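Local coordinates for Aureochrome1 (Vaucheria frigida, PDB 3UE6), which is a flavin mononucleotide-binding blue-light photoreceptor of the LOV class, captured here as its isolated LOV domain in the dark state, at the interface of chains A and B. Numbering follows the deposited sequence. Chains: chain A/B, Aureochrome1.

About 12 Å separates the C-alpha centres of contact 1 and contact 2, which are neighbouring patches of one interface between two LOV domains. Helix 36-43 of chain A runs through both: its first turn, A:Ser36 to A:Val38, belongs to contact 2, and A:Leu41 near its other end to contact 1. Strand 139-149 of chain B is likewise shared, with B:Val140, B:Asn141 and B:Val143 in the first and B:Val145 in the second. B:Leu132 takes part in contact 1 and its counterpart A:Leu132 in contact 2. The pairing is not an exact two-fold, and whether it forms in solution the structure alone does not show.

Contact 1: the interface of chains A and B. Residues chain A 41, 46, 48, 50, 62; chain B 50, 132, 140-141, 143.
A bend at chi2 (-59°) folds A:Gln46 so that its amide swings onto strands 122-133 and 139-149 of chain B, where B:Asn141, with CG anti to its carbonyl carbon (chi1 -77°), holds out its own amide to meet it. The amide nitrogen NE2 of A:Gln46 gives two hydrogen bonds. One goes to the backbone oxygen O of B:Leu132 at 3.1 Å, lying nearly in the glutamine amide plane but reaching the carbonyl from above its plane. The other runs to OD1 of B:Asn141 at 3.2 Å, with the two amides turned 41° from each other. B:Val140 meets the glutamine tip to tip, CG1 touching its CG at 3.5 Å.

Beside this polar group lies an aliphatic one. A:Leu41, from helix 36-43, crosses B:Leu132 obliquely, its CB resting on CD2, while its branch CD1 reaches CG1 of B:Val143 at 3.5 Å. The other branch, CD2, lies over one face of the A:Phe48 ring, near the rim, and probably helps hold that ring where CZ meets CD1 of B:Leu132 at 3.9 Å. Further along, A:Ile50 and B:Ile50 approach tip to tip.

A:Tyr62 approaches with its hydroxyl, whose direct bonds to the B:Asn141 amide are weak. A water also links the tyrosine OH and the glutamine OE1 to OD1 of B:Asn141, which it meets at 2.6 Å.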
ATOM      1  N   LEU A  41      -3.960   4.570  -0.557  1.00 91.24           N
ATOM      2  CA  LEU A  41      -2.936   4.855  -1.554  1.00 89.70           C
ATOM      3  C   LEU A  41      -3.479   5.653  -2.736  1.00 98.95           C
ATOM      4  O   LEU A  41      -2.715   6.255  -3.489  1.00105.44           O
ATOM      5  CB  LEU A  41      -2.292   3.554  -2.042  1.00 89.77           C
ATOM      6  CG  LEU A  41      -1.521   2.736  -1.002  1.00 86.14           C
ATOM      7  CD1 LEU A  41      -1.074   1.408  -1.589  1.00 88.97           C
ATOM      8  CD2 LEU A  41      -0.333   3.513  -0.461  1.00 80.45           C
ATOM      9  N   GLN A  46       0.468   9.911  -4.955  1.00 94.21           N
ATOM     10  CA  GLN A  46       1.851   9.472  -5.069  1.00 84.28           C
ATOM     11  C   GLN A  46       2.745   9.956  -3.930  1.00 71.64           C
ATOM     12  O   GLN A  46       3.965   9.884  -4.030  1.00 73.14           O
ATOM     13  CB  GLN A  46       2.443   9.828  -6.435  1.00 96.73           C
ATOM     14  CG  GLN A  46       2.230   8.742  -7.482  1.00107.59           C
ATOM     15  CD  GLN A  46       2.843   7.414  -7.067  1.00107.46           C
ATOM     16  OE1 GLN A  46       3.927   7.370  -6.483  1.00108.70           O
ATOM     17  NE2 GLN A  46       2.147   6.323  -7.365  1.00105.51           N
ATOM     18  N   PHE A  48       3.375   8.664  -0.459  1.00 63.63           N
ATOM     19  CA  PHE A  48       3.158   7.686   0.595  1.00 62.23           C
ATOM     20  C   PHE A  48       4.417   6.914   0.952  1.00 63.47           C
ATOM     21  O   PHE A  48       5.415   6.949   0.231  1.00 63.47           O
ATOM     22  CB  PHE A  48       2.038   6.716   0.205  1.00 64.28           C
ATOM     23  CG  PHE A  48       2.363   5.858  -0.987  1.00 64.49           C
ATOM     24  CD1 PHE A  48       3.002   4.636  -0.825  1.00 62.87           C
ATOM     25  CD2 PHE A  48       2.024   6.266  -2.268  1.00 64.72           C
ATOM     26  CE1 PHE A  48       3.301   3.838  -1.921  1.00 65.70           C
ATOM     27  CE2 PHE A  48       2.318   5.473  -3.368  1.00 69.58           C
ATOM     28  CZ  PHE A  48       2.957   4.258  -3.194  1.00 72.15           C
ATOM     29  N   ILE A  50       5.645   2.972   3.090  1.00 78.03           N
ATOM     30  CA  ILE A  50       5.272   1.722   3.739  1.00 65.74           C
ATOM     31  C   ILE A  50       6.317   1.402   4.798  1.00 70.56           C
ATOM     32  O   ILE A  50       7.514   1.406   4.514  1.00 70.88           O
ATOM     33  CB  ILE A  50       5.244   0.543   2.754  1.00 65.82           C
ATOM     34  CG1 ILE A  50       4.431   0.882   1.504  1.00 62.66           C
ATOM     35  CG2 ILE A  50       4.675  -0.694   3.438  1.00 71.18           C
ATOM     36  CD1 ILE A  50       2.936   0.781   1.696  1.00 60.61           C
ATOM     37  N   TYR A  62       9.476   1.134   1.812  1.00 62.16           N
ATOM     38  CA  TYR A  62       9.248   1.690   0.484  1.00 66.86           C
ATOM     39  C   TYR A  62       8.768   3.135   0.585  1.00 70.03           C
ATOM     40  O   TYR A  62       8.061   3.496   1.526  1.00 67.07           O
ATOM     41  CB  TYR A  62       8.265   0.844  -0.333  1.00 63.52           C
ATOM     42  CG  TYR A  62       8.021   1.424  -1.712  1.00 69.90           C
ATOM     43  CD1 TYR A  62       8.799   1.044  -2.798  1.00 64.32           C
ATOM     44  CD2 TYR A  62       7.031   2.375  -1.920  1.00 70.30           C
ATOM     45  CE1 TYR A  62       8.592   1.587  -4.054  1.00 67.01           C
ATOM     46  CE2 TYR A  62       6.815   2.924  -3.168  1.00 65.61           C
ATOM     47  CZ  TYR A  62       7.595   2.526  -4.234  1.00 67.42           C
ATOM     48  OH  TYR A  62       7.377   3.073  -5.477  1.00 70.53           O
TER
ATOM     49  N   ILE B  50       3.951  -3.902  -4.685  1.00 72.13           N
ATOM     50  CA  ILE B  50       3.918  -2.624  -5.373  1.00 58.54           C
ATOM     51  C   ILE B  50       4.877  -2.683  -6.555  1.00 67.93           C
ATOM     52  O   ILE B  50       6.029  -3.103  -6.408  1.00 70.29           O
ATOM     53  CB  ILE B  50       4.269  -1.463  -4.426  1.00 52.29           C
ATOM     54  CG1 ILE B  50       3.247  -1.394  -3.286  1.00 52.57           C
ATOM     55  CG2 ILE B  50       4.307  -0.146  -5.188  1.00 52.67           C
ATOM     56  CD1 ILE B  50       3.498  -0.286  -2.288  1.00 55.68           C
ATOM     57  N   LEU B 132      -2.091   3.495  -8.897  1.00 80.13           N
ATOM     58  CA  LEU B 132      -1.868   4.612  -7.988  1.00 76.73           C
ATOM     59  C   LEU B 132      -1.441   5.858  -8.766  1.00 74.29           C
ATOM     60  O   LEU B 132      -0.315   5.942  -9.262  1.00 80.02           O
ATOM     61  CB  LEU B 132      -0.828   4.239  -6.933  1.00 69.19           C
ATOM     62  CG  LEU B 132      -1.201   3.009  -6.100  1.00 68.85           C
ATOM     63  CD1 LEU B 132      -0.141   2.697  -5.050  1.00 71.72           C
ATOM     64  CD2 LEU B 132      -2.570   3.198  -5.451  1.00 58.88           C
ATOM     65  N   VAL B 140       1.801   5.806 -11.741  1.00 68.57           N
ATOM     66  CA  VAL B 140       3.235   5.566 -11.624  1.00 76.60           C
ATOM     67  C   VAL B 140       3.496   4.281 -10.836  1.00 79.50           C
ATOM     68  O   VAL B 140       4.563   3.678 -10.948  1.00 90.19           O
ATOM     69  CB  VAL B 140       3.985   6.768 -10.995  1.00 74.17           C
ATOM     70  CG1 VAL B 140       3.053   7.959 -10.835  1.00 70.01           C
ATOM     71  CG2 VAL B 140       4.604   6.379  -9.665  1.00 76.53           C
ATOM     72  N   ASN B 141       2.507   3.863 -10.054  1.00 72.95           N
ATOM     73  CA  ASN B 141       2.585   2.611  -9.304  1.00 70.81           C
ATOM     74  C   ASN B 141       1.309   1.781  -9.415  1.00 78.12           C
ATOM     75  O   ASN B 141       0.256   2.291  -9.800  1.00 76.16           O
ATOM     76  CB  ASN B 141       2.869   2.879  -7.823  1.00 65.10           C
ATOM     77  CG  ASN B 141       4.316   3.224  -7.555  1.00 68.17           C
ATOM     78  OD1 ASN B 141       4.616   4.257  -6.956  1.00 74.87           O
ATOM     79  ND2 ASN B 141       5.224   2.356  -7.990  1.00 64.13           N
ATOM     80  N   VAL B 143      -0.824  -1.224  -6.948  1.00 71.60           N
ATOM     81  CA  VAL B 143      -0.938  -2.135  -5.808  1.00 69.51           C
ATOM     82  C   VAL B 143      -1.586  -3.433  -6.257  1.00 69.77           C
ATOM     83  O   VAL B 143      -2.544  -3.426  -7.032  1.00 75.66           O
ATOM     84  CB  VAL B 143      -1.796  -1.578  -4.656  1.00 67.51           C
ATOM     85  CG1 VAL B 143      -1.045  -1.676  -3.342  1.00 69.99           C
ATOM     86  CG2 VAL B 143      -2.223  -0.156  -4.939  1.00 77.32           C
TER
HETATM   87  O   HOH W   1       6.690   5.861  -6.877  1.00 65.86           O

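Contact 2: the interface of chains A and B. Residues chain A 35-38, 132; chain B 44-45, 145.
B:Gln45 pushes its side chain into the start of helix 36-43 of chain A, and the tight part of this contact is built around it. Its chain is extended beyond CG (chi2 -165°), which carries the amide past A:Tyr35 to the first turn of the helix. There the amide oxygen OE1 accepts a hydrogen bond from the backbone N of A:Leu37 at 2.7 Å, almost straight at the hydrogen (171°), with the donor tilted from the plane of the amide carbonyl. The backbone N of A:Ser36 is about as near, but its N-H is aimed away from OE1, so no bond forms. An oxygen placed at this end of a helix would probably be favoured by the positive end of the helix dipole.

The phenol ring of A:Tyr35 and the B:Gln45 amide run antiparallel alongside each other, their planes 13° apart. They are displaced, not stacked face on face: CG of B:Gln45 lies alongside the ring atom CD1 at 3.3 Å. The other branch of the amide, NE2, lies 3.4 Å from CB of A:Ser36.

Away from the glutamine the fit loosens. CG1 of B:Val145 meets the ring of A:Tyr35 at CZ, 3.8 Å away, while its other branch, CG2, stays 4.4 Å from CG2 of A:Val38. A:Leu132 crosses the glutamine at about a right angle and touches it through CD2, 3.7 Å from NE2.

An alanine in place of B:Gln45 would probably leave the A:Leu37 N-H without its mate and open a gap beside the A:Tyr35 ring. The site thus lets one LOV domain cap the helix 36-43 of another, and may help hold the two together if this pairing occurs outside the crystal.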
ATOM      1  N   TYR A  35     -10.676  -1.766   0.390  1.00125.40           N
ATOM      2  CA  TYR A  35      -9.330  -2.082   0.857  1.00114.91           C
ATOM      3  C   TYR A  35      -8.640  -0.905   1.528  1.00 92.30           C
ATOM      4  O   TYR A  35      -8.164   0.011   0.865  1.00 81.56           O
ATOM      5  CB  TYR A  35      -8.476  -2.642  -0.283  1.00119.79           C
ATOM      6  CG  TYR A  35      -8.508  -4.146  -0.346  1.00123.14           C
ATOM      7  CD1 TYR A  35      -8.317  -4.905   0.800  1.00125.67           C
ATOM      8  CD2 TYR A  35      -8.755  -4.809  -1.539  1.00122.99           C
ATOM      9  CE1 TYR A  35      -8.353  -6.285   0.758  1.00124.66           C
ATOM     10  CE2 TYR A  35      -8.795  -6.192  -1.590  1.00123.49           C
ATOM     11  CZ  TYR A  35      -8.594  -6.922  -0.438  1.00120.37           C
ATOM     12  OH  TYR A  35      -8.631  -8.296  -0.483  1.00111.57           O
ATOM     13  N   SER A  36      -8.595  -0.953   2.853  1.00 88.34           N
ATOM     14  CA  SER A  36      -7.967   0.082   3.661  1.00 91.17           C
ATOM     15  C   SER A  36      -6.651   0.558   3.052  1.00 86.39           C
ATOM     16  O   SER A  36      -6.323   1.744   3.101  1.00 73.85           O
ATOM     17  CB  SER A  36      -7.733  -0.445   5.079  1.00 97.46           C
ATOM     18  OG  SER A  36      -6.841   0.390   5.793  1.00100.12           O
ATOM     19  N   LEU A  37      -5.903  -0.381   2.487  1.00 82.51           N
ATOM     20  CA  LEU A  37      -4.609  -0.088   1.892  1.00 75.89           C
ATOM     21  C   LEU A  37      -4.753   0.645   0.561  1.00 75.94           C
ATOM     22  O   LEU A  37      -4.075   1.642   0.310  1.00 73.80           O
ATOM     23  CB  LEU A  37      -3.834  -1.386   1.684  1.00 75.41           C
ATOM     24  CG  LEU A  37      -2.562  -1.300   0.844  1.00 80.82           C
ATOM     25  CD1 LEU A  37      -1.529  -0.400   1.510  1.00 74.51           C
ATOM     26  CD2 LEU A  37      -2.003  -2.696   0.620  1.00 86.49           C
ATOM     27  N   VAL A  38      -5.638   0.134  -0.287  1.00 79.56           N
ATOM     28  CA  VAL A  38      -5.854   0.679  -1.622  1.00 81.74           C
ATOM     29  C   VAL A  38      -6.555   2.033  -1.568  1.00 92.51           C
ATOM     30  O   VAL A  38      -6.201   2.957  -2.298  1.00100.22           O
ATOM     31  CB  VAL A  38      -6.687  -0.296  -2.477  1.00 79.27           C
ATOM     32  CG1 VAL A  38      -6.938   0.288  -3.861  1.00 85.26           C
ATOM     33  CG2 VAL A  38      -5.986  -1.654  -2.569  1.00 73.98           C
ATOM     34  N   LEU A 132      -1.871  -2.265   8.846  1.00 68.40           N
ATOM     35  CA  LEU A 132      -2.296  -3.422   8.078  1.00 69.91           C
ATOM     36  C   LEU A 132      -2.083  -4.679   8.916  1.00 81.66           C
ATOM     37  O   LEU A 132      -0.997  -4.893   9.448  1.00 91.75           O
ATOM     38  CB  LEU A 132      -1.515  -3.490   6.768  1.00 69.66           C
ATOM     39  CG  LEU A 132      -1.491  -2.160   6.014  1.00 73.46           C
ATOM     40  CD1 LEU A 132      -0.557  -2.213   4.811  1.00 74.58           C
ATOM     41  CD2 LEU A 132      -2.901  -1.765   5.597  1.00 67.23           C
TER
ATOM     42  N   ALA B  44      -8.229 -10.140   3.920  1.00135.62           N
ATOM     43  CA  ALA B  44      -6.772 -10.128   4.065  1.00127.66           C
ATOM     44  C   ALA B  44      -6.106  -8.951   3.356  1.00116.67           C
ATOM     45  O   ALA B  44      -6.439  -8.646   2.210  1.00113.77           O
ATOM     46  CB  ALA B  44      -6.178 -11.447   3.581  1.00126.62           C
ATOM     47  N   GLN B  45      -5.160  -8.306   4.037  1.00108.11           N
ATOM     48  CA  GLN B  45      -4.408  -7.192   3.457  1.00105.29           C
ATOM     49  C   GLN B  45      -2.903  -7.289   3.701  1.00104.80           C
ATOM     50  O   GLN B  45      -2.168  -6.346   3.411  1.00100.80           O
ATOM     51  CB  GLN B  45      -4.913  -5.846   3.990  1.00103.28           C
ATOM     52  CG  GLN B  45      -6.086  -5.265   3.228  1.00 99.88           C
ATOM     53  CD  GLN B  45      -6.317  -3.798   3.544  1.00 96.01           C
ATOM     54  OE1 GLN B  45      -6.679  -3.014   2.665  1.00 98.46           O
ATOM     55  NE2 GLN B  45      -6.112  -3.420   4.801  1.00 88.09           N
ATOM     56  N   VAL B 145      -3.109  -6.943  -4.464  1.00 72.34           N
ATOM     57  CA  VAL B 145      -3.460  -7.657  -3.246  1.00 68.11           C
ATOM     58  C   VAL B 145      -3.968  -9.055  -3.574  1.00 66.48           C
ATOM     59  O   VAL B 145      -4.925  -9.220  -4.330  1.00 63.77           O
ATOM     60  CB  VAL B 145      -4.503  -6.884  -2.429  1.00 64.43           C
ATOM     61  CG1 VAL B 145      -4.912  -7.679  -1.196  1.00 64.93           C
ATOM     62  CG2 VAL B 145      -3.952  -5.522  -2.030  1.00 68.18           C
TER